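Local coordinates for protein phenylacetaldehyde dehydrogenase (Burkholderia cenocepacia, PDB 4O5H) that probably oxidises phenylacetaldehyde to phenylacetic acid using NAD+, as a member of the aldehyde dehydrogenase family, at residues Y169-P174 / E502-M507; G176-I181 / K256-G261; A83-T88 / G228-V233; A198-C203 / A495-Y500. All blocks are in the same frame, centred on the assembly; numbering follows the deposited sequence.

Contact 1: residues Y169-P174 / E502-M507; sequences YTRKEP and ESKSVM
Glu173 and Lys504 meet in a salt-bridge network, completed by Arg171, on one face of an antiparallel strand pair. Lys504 NZ reaches Glu173 OE2 at 2.8 Å and uses the lone pair syn to the other carboxylate oxygen. From the anti side of that oxygen Arg171 approaches side-on, with NE 2.8 Å from Glu173 OE2 and NH2 giving a second bond. A bend in the arginine chain (chi3 50°) turns the guanidinium edge to the carboxylate. Lys504 NZ also donates to the carbonyls of Val458 and Ile461 of the second subunit.

Apolar contact lies farther along the same face, where Val506 CB packs over one face of the Tyr169 ring in a CH-pi contact, 3.7 Å from its centroid. Val506 CG1 adds a 3.5 Å approach to Tyr169 CE1.

Backbone bonding is regular: Tyr169 with Val506, Arg171 with Lys504 and Glu173 with Glu502 are hydrogen-bonded pairs, each with two N-H...O bonds. Ser505 to Met507 also pair in parallel with a strand of the second subunit, so the sheet runs on across the dimer interface, as in other aldehyde dehydrogenases.

With Arg171 NE only 4.5 Å from Lys504 NZ, the carboxylate between the cations probably offsets their repulsion, and three donors on OE2 would be expected to keep Glu173 ionised.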
loop_
_atom_site.group_PDB
_atom_site.type_symbol
_atom_site.label_atom_id
_atom_site.label_comp_id
_atom_site.label_asym_id
_atom_site.label_seq_id
_atom_site.Cartn_x
_atom_site.Cartn_y
_atom_site.Cartn_z
ATOM N N TYR A 169 -4.281 14.140 17.884
ATOM C CA TYR A 169 -5.318 13.339 17.267
ATOM C C TYR A 169 -5.007 13.079 15.811
ATOM O O TYR A 169 -4.076 13.623 15.288
ATOM C CB TYR A 169 -6.685 13.995 17.411
ATOM C CG TYR A 169 -6.880 15.315 16.686
ATOM C CD1 TYR A 169 -6.511 16.529 17.273
ATOM C CD2 TYR A 169 -7.464 15.360 15.429
ATOM C CE1 TYR A 169 -6.686 17.733 16.596
ATOM C CE2 TYR A 169 -7.665 16.583 14.748
ATOM C CZ TYR A 169 -7.268 17.763 15.352
ATOM O OH TYR A 169 -7.447 18.952 14.710
ATOM N N THR A 170 -5.726 12.133 15.211
ATOM C CA THR A 170 -5.649 11.834 13.803
ATOM C C THR A 170 -6.991 12.137 13.132
ATOM O O THR A 170 -8.077 12.005 13.753
ATOM C CB THR A 170 -5.223 10.378 13.503
ATOM O OG1 THR A 170 -6.210 9.485 14.010
ATOM C CG2 THR A 170 -3.874 10.069 14.136
ATOM N N ARG A 171 -6.904 12.595 11.895
ATOM C CA ARG A 171 -8.041 12.822 11.001
ATOM C C ARG A 171 -7.924 11.909 9.858
ATOM O O ARG A 171 -6.808 11.663 9.360
ATOM C CB ARG A 171 -7.946 14.159 10.312
ATOM C CG ARG A 171 -8.198 15.333 11.159
ATOM C CD ARG A 171 -7.814 16.648 10.473
ATOM N NE ARG A 171 -8.337 16.843 9.135
ATOM C CZ ARG A 171 -9.552 17.268 8.820
ATOM N NH1 ARG A 171 -10.443 17.598 9.748
ATOM N NH2 ARG A 171 -9.870 17.375 7.553
ATOM N N LYS A 172 -9.045 11.396 9.381
ATOM C CA LYS A 172 -9.001 10.578 8.201
ATOM C C LYS A 172 -9.572 11.417 7.074
ATOM O O LYS A 172 -10.688 11.888 7.180
ATOM C CB LYS A 172 -9.727 9.255 8.437
ATOM C CG LYS A 172 -8.953 8.355 9.362
ATOM C CD LYS A 172 -9.546 6.966 9.400
ATOM C CE LYS A 172 -8.763 6.087 10.370
ATOM N NZ LYS A 172 -9.587 4.856 10.624
ATOM N N GLU A 173 -8.755 11.734 6.081
ATOM C CA GLU A 173 -9.209 12.567 4.991
ATOM C C GLU A 173 -9.374 11.677 3.777
ATOM O O GLU A 173 -8.736 10.639 3.692
ATOM C CB GLU A 173 -8.181 13.651 4.736
ATOM C CG GLU A 173 -7.974 14.515 5.992
ATOM C CD GLU A 173 -7.047 15.693 5.764
ATOM O OE1 GLU A 173 -6.256 15.654 4.805
ATOM O OE2 GLU A 173 -7.114 16.652 6.582
ATOM N N PRO A 174 -10.257 12.038 2.859
ATOM C CA PRO A 174 -10.307 11.240 1.623
ATOM C C PRO A 174 -8.944 11.250 0.923
ATOM O O PRO A 174 -8.261 12.266 0.926
ATOM C CB PRO A 174 -11.343 11.957 0.750
ATOM C CG PRO A 174 -11.701 13.205 1.456
ATOM C CD PRO A 174 -11.153 13.182 2.839
ATOM N N GLU A 502 -6.508 8.999 3.851
ATOM C CA GLU A 502 -5.140 9.355 4.153
ATOM C C GLU A 502 -5.170 9.956 5.564
ATOM O O GLU A 502 -6.000 10.805 5.867
ATOM C CB GLU A 502 -4.630 10.368 3.126
ATOM C CG GLU A 502 -3.135 10.679 3.220
ATOM C CD GLU A 502 -2.239 9.684 2.550
ATOM O OE1 GLU A 502 -2.687 9.045 1.574
ATOM O OE2 GLU A 502 -1.044 9.599 2.933
ATOM N N SER A 503 -4.315 9.447 6.450
ATOM C CA SER A 503 -4.342 9.836 7.840
ATOM C C SER A 503 -3.493 11.098 8.033
ATOM O O SER A 503 -2.367 11.193 7.520
ATOM C CB SER A 503 -3.795 8.690 8.689
ATOM O OG SER A 503 -3.918 8.946 10.070
ATOM N N LYS A 504 -4.033 12.079 8.727
ATOM C CA LYS A 504 -3.308 13.285 9.099
ATOM C C LYS A 504 -3.215 13.325 10.614
ATOM O O LYS A 504 -4.250 13.386 11.294
ATOM C CB LYS A 504 -4.016 14.540 8.565
ATOM C CG LYS A 504 -3.421 15.876 9.043
ATOM C CD LYS A 504 -4.196 17.086 8.551
ATOM C CE LYS A 504 -3.937 17.361 7.090
ATOM N NZ LYS A 504 -4.932 18.341 6.533
ATOM N N SER A 505 -2.005 13.313 11.145
ATOM C CA SER A 505 -1.812 13.526 12.563
ATOM C C SER A 505 -1.788 15.046 12.858
ATOM O O SER A 505 -1.229 15.807 12.104
ATOM C CB SER A 505 -0.525 12.895 13.032
ATOM O OG SER A 505 -0.599 11.502 12.931
ATOM N N VAL A 506 -2.399 15.441 13.969
ATOM C CA VAL A 506 -2.447 16.819 14.408
ATOM C C VAL A 506 -1.952 16.873 15.849
ATOM O O VAL A 506 -2.427 16.104 16.693
ATOM C CB VAL A 506 -3.886 17.373 14.336
ATOM C CG1 VAL A 506 -3.926 18.848 14.726
ATOM C CG2 VAL A 506 -4.431 17.205 12.913
ATOM N N MET A 507 -1.030 17.778 16.138
ATOM C CA MET A 507 -0.447 17.859 17.458
ATOM C C MET A 507 -0.308 19.306 17.854
ATOM O O MET A 507 0.485 20.035 17.285
ATOM C CB MET A 507 0.925 17.170 17.466
ATOM C CG MET A 507 1.594 17.111 18.834
ATOM S SD MET A 507 3.290 16.450 18.765
ATOM C CE MET A 507 3.221 14.765 19.237
HETATM O O HOH W 1 -5.297 17.715 3.251
#

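Contact 2: residues G176-I181 / K256-G261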
loop_
_atom_site.group_PDB
_atom_site.type_symbol
_atom_site.label_atom_id
_atom_site.label_comp_id
_atom_site.label_asym_id
_atom_site.label_seq_id
_atom_site.Cartn_x
_atom_site.Cartn_y
_atom_site.Cartn_z
ATOM N N GLY A 176 -8.407 11.344 -2.102
ATOM C CA GLY A 176 -8.539 12.320 -3.171
ATOM C C GLY A 176 -9.218 11.801 -4.425
ATOM O O GLY A 176 -10.316 11.265 -4.365
ATOM N N VAL A 177 -8.549 11.950 -5.555
ATOM C CA VAL A 177 -9.051 11.477 -6.824
ATOM C C VAL A 177 -8.541 10.043 -7.062
ATOM O O VAL A 177 -7.337 9.771 -7.009
ATOM C CB VAL A 177 -8.573 12.398 -7.953
ATOM C CG1 VAL A 177 -8.991 11.867 -9.296
ATOM C CG2 VAL A 177 -9.121 13.820 -7.763
ATOM N N VAL A 178 -9.452 9.135 -7.346
ATOM C CA VAL A 178 -9.126 7.731 -7.520
ATOM C C VAL A 178 -9.306 7.340 -8.967
ATOM O O VAL A 178 -10.393 7.525 -9.545
ATOM C CB VAL A 178 -10.033 6.861 -6.641
ATOM C CG1 VAL A 178 -9.738 5.380 -6.830
ATOM C CG2 VAL A 178 -9.877 7.241 -5.170
ATOM N N GLY A 179 -8.263 6.790 -9.563
ATOM C CA GLY A 179 -8.382 6.103 -10.828
ATOM C C GLY A 179 -8.642 4.604 -10.583
ATOM O O GLY A 179 -7.907 3.940 -9.823
ATOM N N ALA A 180 -9.702 4.083 -11.165
ATOM C CA ALA A 180 -10.097 2.687 -10.959
ATOM C C ALA A 180 -10.168 1.956 -12.293
ATOM O O ALA A 180 -10.875 2.403 -13.214
ATOM C CB ALA A 180 -11.449 2.627 -10.278
ATOM N N ILE A 181 -9.430 0.855 -12.397
ATOM C CA ILE A 181 -9.332 0.082 -13.621
ATOM C C ILE A 181 -9.779 -1.296 -13.247
ATOM O O ILE A 181 -9.224 -1.927 -12.351
ATOM C CB ILE A 181 -7.887 0.018 -14.143
ATOM C CG1 ILE A 181 -7.438 1.418 -14.561
ATOM C CG2 ILE A 181 -7.767 -0.971 -15.322
ATOM C CD1 ILE A 181 -5.955 1.514 -14.865
ATOM N N LYS A 256 -4.711 8.100 -6.105
ATOM C CA LYS A 256 -4.677 6.692 -5.878
ATOM C C LYS A 256 -5.105 5.934 -7.121
ATOM O O LYS A 256 -6.013 6.364 -7.823
ATOM C CB LYS A 256 -5.597 6.311 -4.740
ATOM C CG LYS A 256 -5.562 4.820 -4.455
ATOM C CD LYS A 256 -6.370 4.405 -3.238
ATOM C CE LYS A 256 -6.164 2.898 -2.910
ATOM N NZ LYS A 256 -5.156 2.724 -1.788
ATOM N N ILE A 257 -4.436 4.819 -7.378
ATOM C CA ILE A 257 -4.853 3.914 -8.454
ATOM C C ILE A 257 -5.328 2.623 -7.816
ATOM O O ILE A 257 -4.701 2.089 -6.892
ATOM C CB ILE A 257 -3.735 3.704 -9.523
ATOM C CG1 ILE A 257 -4.284 2.996 -10.757
ATOM C CG2 ILE A 257 -2.571 2.906 -9.000
ATOM C CD1 ILE A 257 -5.042 3.945 -11.667
ATOM N N ALA A 258 -6.484 2.141 -8.281
ATOM C CA ALA A 258 -7.069 0.934 -7.760
ATOM C C ALA A 258 -7.298 0.005 -8.922
ATOM O O ALA A 258 -8.100 0.321 -9.822
ATOM C CB ALA A 258 -8.383 1.271 -7.068
ATOM N N PHE A 259 -6.577 -1.115 -8.938
ATOM C CA PHE A 259 -6.476 -1.946 -10.114
ATOM C C PHE A 259 -6.713 -3.405 -9.764
ATOM O O PHE A 259 -6.141 -3.930 -8.793
ATOM C CB PHE A 259 -5.090 -1.808 -10.766
ATOM C CG PHE A 259 -4.844 -2.788 -11.876
ATOM C CD1 PHE A 259 -5.254 -2.526 -13.169
ATOM C CD2 PHE A 259 -4.249 -4.012 -11.627
ATOM C CE1 PHE A 259 -5.022 -3.459 -14.198
ATOM C CE2 PHE A 259 -4.012 -4.938 -12.643
ATOM C CZ PHE A 259 -4.401 -4.664 -13.926
ATOM N N THR A 260 -7.511 -4.064 -10.608
ATOM C CA THR A 260 -7.668 -5.513 -10.543
ATOM C C THR A 260 -7.364 -6.037 -11.947
ATOM O O THR A 260 -7.887 -5.499 -12.937
ATOM C CB THR A 260 -9.095 -5.858 -10.091
ATOM O OG1 THR A 260 -9.280 -5.397 -8.745
ATOM C CG2 THR A 260 -9.337 -7.358 -10.145
ATOM N N GLY A 261 -6.567 -7.103 -12.041
ATOM C CA GLY A 261 -6.166 -7.659 -13.310
ATOM C C GLY A 261 -4.987 -8.588 -13.124
ATOM O O GLY A 261 -4.748 -9.088 -12.040
#
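Ile181 overlaps the rim of the Phe259 ring: its CG2 methyl comes in at the ring edge, near the plane, 3.7 Å from Phe259 CD1. The other branch, CG1-CD1, reaches toward Ile257, and the two side chains cross at a slant, with Ile181 CD1 4.1 Å from Ile257 CD1. Ile257 in turn folds back over the neighbouring strand. Its CG1 is anti to the backbone N, and the turn at chi2 (79°) carries CD1 to within 3.4 Å of Gly179 O, so the methyl rests on backbone where glycine contributes no side chain. On the face of Val178 and Ala258 the contact is looser, with Val178 CG1 4.3 Å from Ala258 CB.

The backbones run parallel, with axes 18° apart, and the hydrogen bonds alternate in direction between the strands. Gly179 receives Ala258 N at its O and donates from its own N to Lys256 O, while Ala258 O accepts from Ile181 N at 2.9 Å. The bonds at the two ends, Lys256 N to Val177 O and Thr260 N to Ile181 O, are longer, each 3.2 Å.

The pair lies in the middle of the Rossmann-type sheet expected to bind NAD+ in this family. Strand 204-208 borders 166-181 on its other edge, and strand 279-283 borders 256-260. Helix 263-275 packs by Ile269 on Ile181 and Ile257, whereas Tyr500, just after helix 493-499, touches Ala258 on the Val178 and Ala258 face.

Contact 3: residues A83-T88 / G228-V233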
loop_
_atom_site.group_PDB
_atom_site.type_symbol
_atom_site.label_atom_id
_atom_site.label_comp_id
_atom_site.label_asym_id
_atom_site.label_seq_id
_atom_site.Cartn_x
_atom_site.Cartn_y
_atom_site.Cartn_z
ATOM N N ALA A 83 -13.162 21.732 -5.518
ATOM C CA ALA A 83 -14.037 22.896 -5.436
ATOM C C ALA A 83 -15.527 22.643 -5.500
ATOM O O ALA A 83 -16.283 23.459 -5.015
ATOM C CB ALA A 83 -13.645 23.917 -6.499
ATOM N N GLY A 84 -16.015 21.576 -6.064
ATOM C CA GLY A 84 -17.478 21.475 -6.127
ATOM C C GLY A 84 -18.237 21.332 -4.784
ATOM O O GLY A 84 -17.630 21.226 -3.715
ATOM N N PRO A 85 -19.582 21.234 -4.846
ATOM C CA PRO A 85 -20.395 20.810 -3.686
ATOM C C PRO A 85 -20.021 19.478 -3.024
ATOM O O PRO A 85 -20.284 19.303 -1.825
ATOM C CB PRO A 85 -21.817 20.682 -4.242
ATOM C CG PRO A 85 -21.726 20.822 -5.718
ATOM C CD PRO A 85 -20.407 21.467 -6.050
ATOM N N TRP A 86 -19.406 18.567 -3.762
ATOM C CA TRP A 86 -18.952 17.312 -3.146
ATOM C C TRP A 86 -17.928 17.569 -2.065
ATOM O O TRP A 86 -17.900 16.855 -1.053
ATOM C CB TRP A 86 -18.367 16.373 -4.172
ATOM C CG TRP A 86 -18.149 14.955 -3.708
ATOM C CD1 TRP A 86 -16.952 14.301 -3.670
ATOM C CD2 TRP A 86 -19.134 14.001 -3.326
ATOM N NE1 TRP A 86 -17.116 13.025 -3.253
ATOM C CE2 TRP A 86 -18.447 12.789 -3.038
ATOM C CE3 TRP A 86 -20.530 14.034 -3.177
ATOM C CZ2 TRP A 86 -19.097 11.642 -2.610
ATOM C CZ3 TRP A 86 -21.180 12.868 -2.763
ATOM C CH2 TRP A 86 -20.445 11.698 -2.465
ATOM N N ARG A 87 -17.121 18.610 -2.238
ATOM C CA ARG A 87 -16.128 18.954 -1.219
ATOM C C ARG A 87 -16.750 19.302 0.126
ATOM O O ARG A 87 -16.237 18.907 1.133
ATOM C CB ARG A 87 -15.237 20.086 -1.659
ATOM C CG ARG A 87 -14.112 20.408 -0.681
ATOM C CD ARG A 87 -13.136 21.417 -1.278
ATOM N NE ARG A 87 -11.938 21.580 -0.430
ATOM C CZ ARG A 87 -10.863 20.779 -0.427
ATOM N NH1 ARG A 87 -10.772 19.689 -1.213
ATOM N NH2 ARG A 87 -9.845 21.082 0.385
ATOM N N THR A 88 -17.873 19.974 0.134
ATOM C CA THR A 88 -18.477 20.396 1.389
ATOM C C THR A 88 -19.716 19.590 1.786
ATOM O O THR A 88 -20.397 19.923 2.725
ATOM C CB THR A 88 -18.875 21.849 1.278
ATOM O OG1 THR A 88 -19.694 22.016 0.114
ATOM C CG2 THR A 88 -17.642 22.705 1.112
ATOM N N GLY A 228 -28.360 11.528 -7.916
ATOM C CA GLY A 228 -28.141 12.912 -7.571
ATOM C C GLY A 228 -26.692 13.259 -7.242
ATOM O O GLY A 228 -26.421 14.317 -6.729
ATOM N N PHE A 229 -25.731 12.414 -7.614
ATOM C CA PHE A 229 -24.319 12.781 -7.345
ATOM C C PHE A 229 -23.886 13.999 -8.154
ATOM O O PHE A 229 -24.230 14.106 -9.291
ATOM C CB PHE A 229 -23.402 11.611 -7.604
ATOM C CG PHE A 229 -23.531 10.512 -6.558
ATOM C CD1 PHE A 229 -22.776 10.560 -5.402
ATOM C CD2 PHE A 229 -24.433 9.460 -6.730
ATOM C CE1 PHE A 229 -22.896 9.578 -4.433
ATOM C CE2 PHE A 229 -24.591 8.488 -5.752
ATOM C CZ PHE A 229 -23.804 8.530 -4.617
ATOM N N PRO A 230 -23.106 14.907 -7.555
ATOM C CA PRO A 230 -22.692 16.081 -8.305
ATOM C C PRO A 230 -21.830 15.679 -9.492
ATOM O O PRO A 230 -21.125 14.667 -9.454
ATOM C CB PRO A 230 -21.850 16.852 -7.289
ATOM C CG PRO A 230 -22.436 16.506 -5.969
ATOM C CD PRO A 230 -22.855 15.068 -6.114
ATOM N N ASP A 231 -21.890 16.474 -10.532
ATOM C CA ASP A 231 -21.102 16.218 -11.719
ATOM C C ASP A 231 -19.598 16.137 -11.417
ATOM O O ASP A 231 -19.058 16.931 -10.631
ATOM C CB ASP A 231 -21.337 17.326 -12.759
ATOM C CG ASP A 231 -22.749 17.300 -13.316
ATOM O OD1 ASP A 231 -23.325 16.212 -13.571
ATOM O OD2 ASP A 231 -23.296 18.380 -13.472
ATOM N N GLY A 232 -18.948 15.160 -12.049
ATOM C CA GLY A 232 -17.525 14.983 -11.937
ATOM C C GLY A 232 -17.098 14.108 -10.757
ATOM O O GLY A 232 -15.933 13.763 -10.643
ATOM N N VAL A 233 -18.036 13.762 -9.875
ATOM C CA VAL A 233 -17.728 12.870 -8.777
ATOM C C VAL A 233 -17.416 11.454 -9.273
ATOM O O VAL A 233 -16.511 10.806 -8.754
ATOM C CB VAL A 233 -18.860 12.877 -7.706
ATOM C CG1 VAL A 233 -18.606 11.843 -6.635
ATOM C CG2 VAL A 233 -18.891 14.263 -7.076
#
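The loop joining helix 215-227 to strand 234-236 of the Rossmann-type domain forms a type II beta turn from Pro230 to Val233, and Trp86 packs against it. Val233 meets the indole with both methyls over one face. Val233 CG2 lies 3.8 Å from the centroid of the Trp86 five-membered ring, a CH-pi contact, and comes within 3.5 Å of Trp86 CG, while Val233 CG1 sits over the middle of the bicycle, 3.7 Å from Trp86 CE2. The six-membered ring meets the start of the loop. Phe229 lies alongside, with Trp86 CH2 at the edge of its ring, 3.8 Å from Phe229 CE1, and the two planes are inclined at 59°. Pro230 crosses the indole at about a right angle, bringing CD to 3.9 Å from Trp86 CE3. A looser touch between Pro85 CG and Pro230 CB, 4.3 Å apart, extends the contact outward.

Leu97 of helix 91-107 touches both Trp86 and Phe229, and Leu199 of helix 187-201 packs on Phe229 and Val233. No hydrogen bond links 83-88 to 228-233, so this junction relies on dispersion and shape; the indole N-H is satisfied by Cys203 O, a bond that would help fix the rotation of the ring.

Contact 4: residues A198-C203 / A495-Y500; sequences ALATGC and AVIDQY
Ala198 O is gripped from the backbone at a helix end: Cys203 N donates to it at 2.8 Å, and Gly202 N adds a weak bond. Together with the bond from Gly202 N to Leu199 O, this makes a Schellman motif at Gly202, which closes helix 187-201 and turns the chain toward strand 204-208 of the Rossmann-type sheet. Against this end packs Tyr500, the residue following helix 493-499. The CD2-CE2 part of its ring lies against Ala198, with Tyr500 CD2 3.7 Å from Ala198 CA and CE2 3.8 Å from Ala198 CB. Cys203 SG lies near the ring plane at the same edge, and is closer, 3.5 Å, to Tyr500 O.

Thr201 crosses Tyr500 at about a right angle. With its hydroxyl between the backbone N and the carbonyl carbon (chi1 55°), OG1 stays within reach of the Pro197 and Ala198 carbonyls and also abuts Tyr500 CB at 3.6 Å. Its methyl CG2 instead faces the end of the other helix, 3.8 Å from Ile497 O. Val178 also packs on Tyr500, and Trp145 on Ile497. Beyond Thr201, the bent tip of Ile497 (chi2 -71°) sets CD1 3.9 Å from Ala200 CB.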
loop_
_atom_site.group_PDB
_atom_site.type_symbol
_atom_site.label_atom_id
_atom_site.label_comp_id
_atom_site.label_asym_id
_atom_site.label_seq_id
_atom_site.Cartn_x
_atom_site.Cartn_y
_atom_site.Cartn_z
ATOM N N ALA A 198 -14.969 4.831 -2.382
ATOM C CA ALA A 198 -14.605 6.192 -2.778
ATOM C C ALA A 198 -15.682 7.196 -2.451
ATOM O O ALA A 198 -15.416 8.232 -1.852
ATOM C CB ALA A 198 -14.297 6.234 -4.259
ATOM N N LEU A 199 -16.914 6.883 -2.779
ATOM C CA LEU A 199 -18.000 7.760 -2.467
ATOM C C LEU A 199 -18.211 7.927 -0.972
ATOM O O LEU A 199 -18.483 9.039 -0.489
ATOM C CB LEU A 199 -19.273 7.278 -3.136
ATOM C CG LEU A 199 -19.227 7.150 -4.669
ATOM C CD1 LEU A 199 -20.546 6.662 -5.212
ATOM C CD2 LEU A 199 -18.901 8.484 -5.303
ATOM N N ALA A 200 -18.083 6.834 -0.241
ATOM C CA ALA A 200 -18.309 6.855 1.210
ATOM C C ALA A 200 -17.305 7.742 1.920
ATOM O O ALA A 200 -17.650 8.388 2.874
ATOM C CB ALA A 200 -18.207 5.431 1.763
ATOM N N THR A 201 -16.055 7.763 1.431
ATOM C CA THR A 201 -15.005 8.545 2.043
ATOM C C THR A 201 -14.889 9.978 1.517
ATOM O O THR A 201 -14.110 10.793 2.073
ATOM C CB THR A 201 -13.629 7.883 1.857
ATOM O OG1 THR A 201 -13.389 7.638 0.469
ATOM C CG2 THR A 201 -13.589 6.574 2.591
ATOM N N GLY A 202 -15.593 10.294 0.448
ATOM C CA GLY A 202 -15.524 11.663 -0.100
ATOM C C GLY A 202 -14.523 11.817 -1.234
ATOM O O GLY A 202 -14.225 12.926 -1.655
ATOM N N CYS A 203 -14.019 10.708 -1.752
ATOM C CA CYS A 203 -13.166 10.758 -2.950
ATOM C C CYS A 203 -14.009 11.081 -4.222
ATOM O O CYS A 203 -15.257 11.037 -4.168
ATOM C CB CYS A 203 -12.481 9.415 -3.141
ATOM S SG CYS A 203 -11.328 8.949 -1.818
ATOM N N ALA A 495 -11.744 -2.506 6.169
ATOM C CA ALA A 495 -10.383 -2.329 5.619
ATOM C C ALA A 495 -10.359 -1.402 4.414
ATOM O O ALA A 495 -9.495 -0.526 4.306
ATOM C CB ALA A 495 -9.762 -3.669 5.285
ATOM N N VAL A 496 -11.281 -1.580 3.480
ATOM C CA VAL A 496 -11.170 -0.809 2.214
ATOM C C VAL A 496 -11.420 0.651 2.496
ATOM O O VAL A 496 -10.775 1.531 1.932
ATOM C CB VAL A 496 -12.087 -1.355 1.080
ATOM C CG1 VAL A 496 -13.562 -1.108 1.385
ATOM C CG2 VAL A 496 -11.718 -0.751 -0.247
ATOM N N ILE A 497 -12.322 0.923 3.427
ATOM C CA ILE A 497 -12.602 2.288 3.820
ATOM C C ILE A 497 -11.335 2.989 4.275
ATOM O O ILE A 497 -10.981 4.103 3.815
ATOM C CB ILE A 497 -13.710 2.327 4.918
ATOM C CG1 ILE A 497 -15.057 1.908 4.310
ATOM C CG2 ILE A 497 -13.804 3.682 5.566
ATOM C CD1 ILE A 497 -15.705 2.919 3.351
ATOM N N ASP A 498 -10.605 2.356 5.168
ATOM C CA ASP A 498 -9.339 2.947 5.613
ATOM C C ASP A 498 -8.368 3.153 4.458
ATOM O O ASP A 498 -7.591 4.087 4.456
ATOM C CB ASP A 498 -8.680 2.105 6.730
ATOM C CG ASP A 498 -9.509 2.086 8.039
ATOM O OD1 ASP A 498 -10.264 3.051 8.339
ATOM O OD2 ASP A 498 -9.402 1.060 8.768
ATOM N N GLN A 499 -8.394 2.274 3.473
ATOM C CA GLN A 499 -7.501 2.399 2.328
ATOM C C GLN A 499 -7.896 3.462 1.309
ATOM O O GLN A 499 -7.145 3.719 0.380
ATOM C CB GLN A 499 -7.336 1.024 1.669
ATOM C CG GLN A 499 -6.650 0.048 2.650
ATOM C CD GLN A 499 -6.312 -1.318 2.039
ATOM O OE1 GLN A 499 -6.249 -1.449 0.808
ATOM N NE2 GLN A 499 -6.102 -2.330 2.901
ATOM N N TYR A 500 -9.077 4.052 1.452
ATOM C CA TYR A 500 -9.468 5.216 0.627
ATOM C C TYR A 500 -9.349 6.527 1.423
ATOM O O TYR A 500 -9.809 7.579 0.977
ATOM C CB TYR A 500 -10.881 5.051 0.091
ATOM C CG TYR A 500 -10.970 4.180 -1.147
ATOM C CD1 TYR A 500 -10.801 2.806 -1.073
ATOM C CD2 TYR A 500 -11.246 4.733 -2.377
ATOM C CE1 TYR A 500 -10.875 1.998 -2.211
ATOM C CE2 TYR A 500 -11.346 3.933 -3.526
ATOM C CZ TYR A 500 -11.149 2.561 -3.424
ATOM O OH TYR A 500 -11.242 1.792 -4.562
#

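In the fold
Contacts 1 and 2 use successive parts of strand 166-181, their centres 22 Å apart: the first reaches outward to the second subunit, the second lies in the core of the presumed NAD+-binding domain. Contact 4 joins them. Its centre is 14 Å from that of contact 1, to which Asp498 OD1 is bridged by Lys172 NZ at 3.0 Å, and 12 Å from that of contact 2, where Tyr500 CE2 lies 3.9 Å from Val178 CG1. Contact 3 flanks contact 4, with Trp86 NE1 2.9 Å from Cys203 O. It touches neither contact 1 nor contact 2, its nearest atoms being about 7 Å from each. The sodium-site residues Val51, Asp119 and Asp212 belong to none of the four.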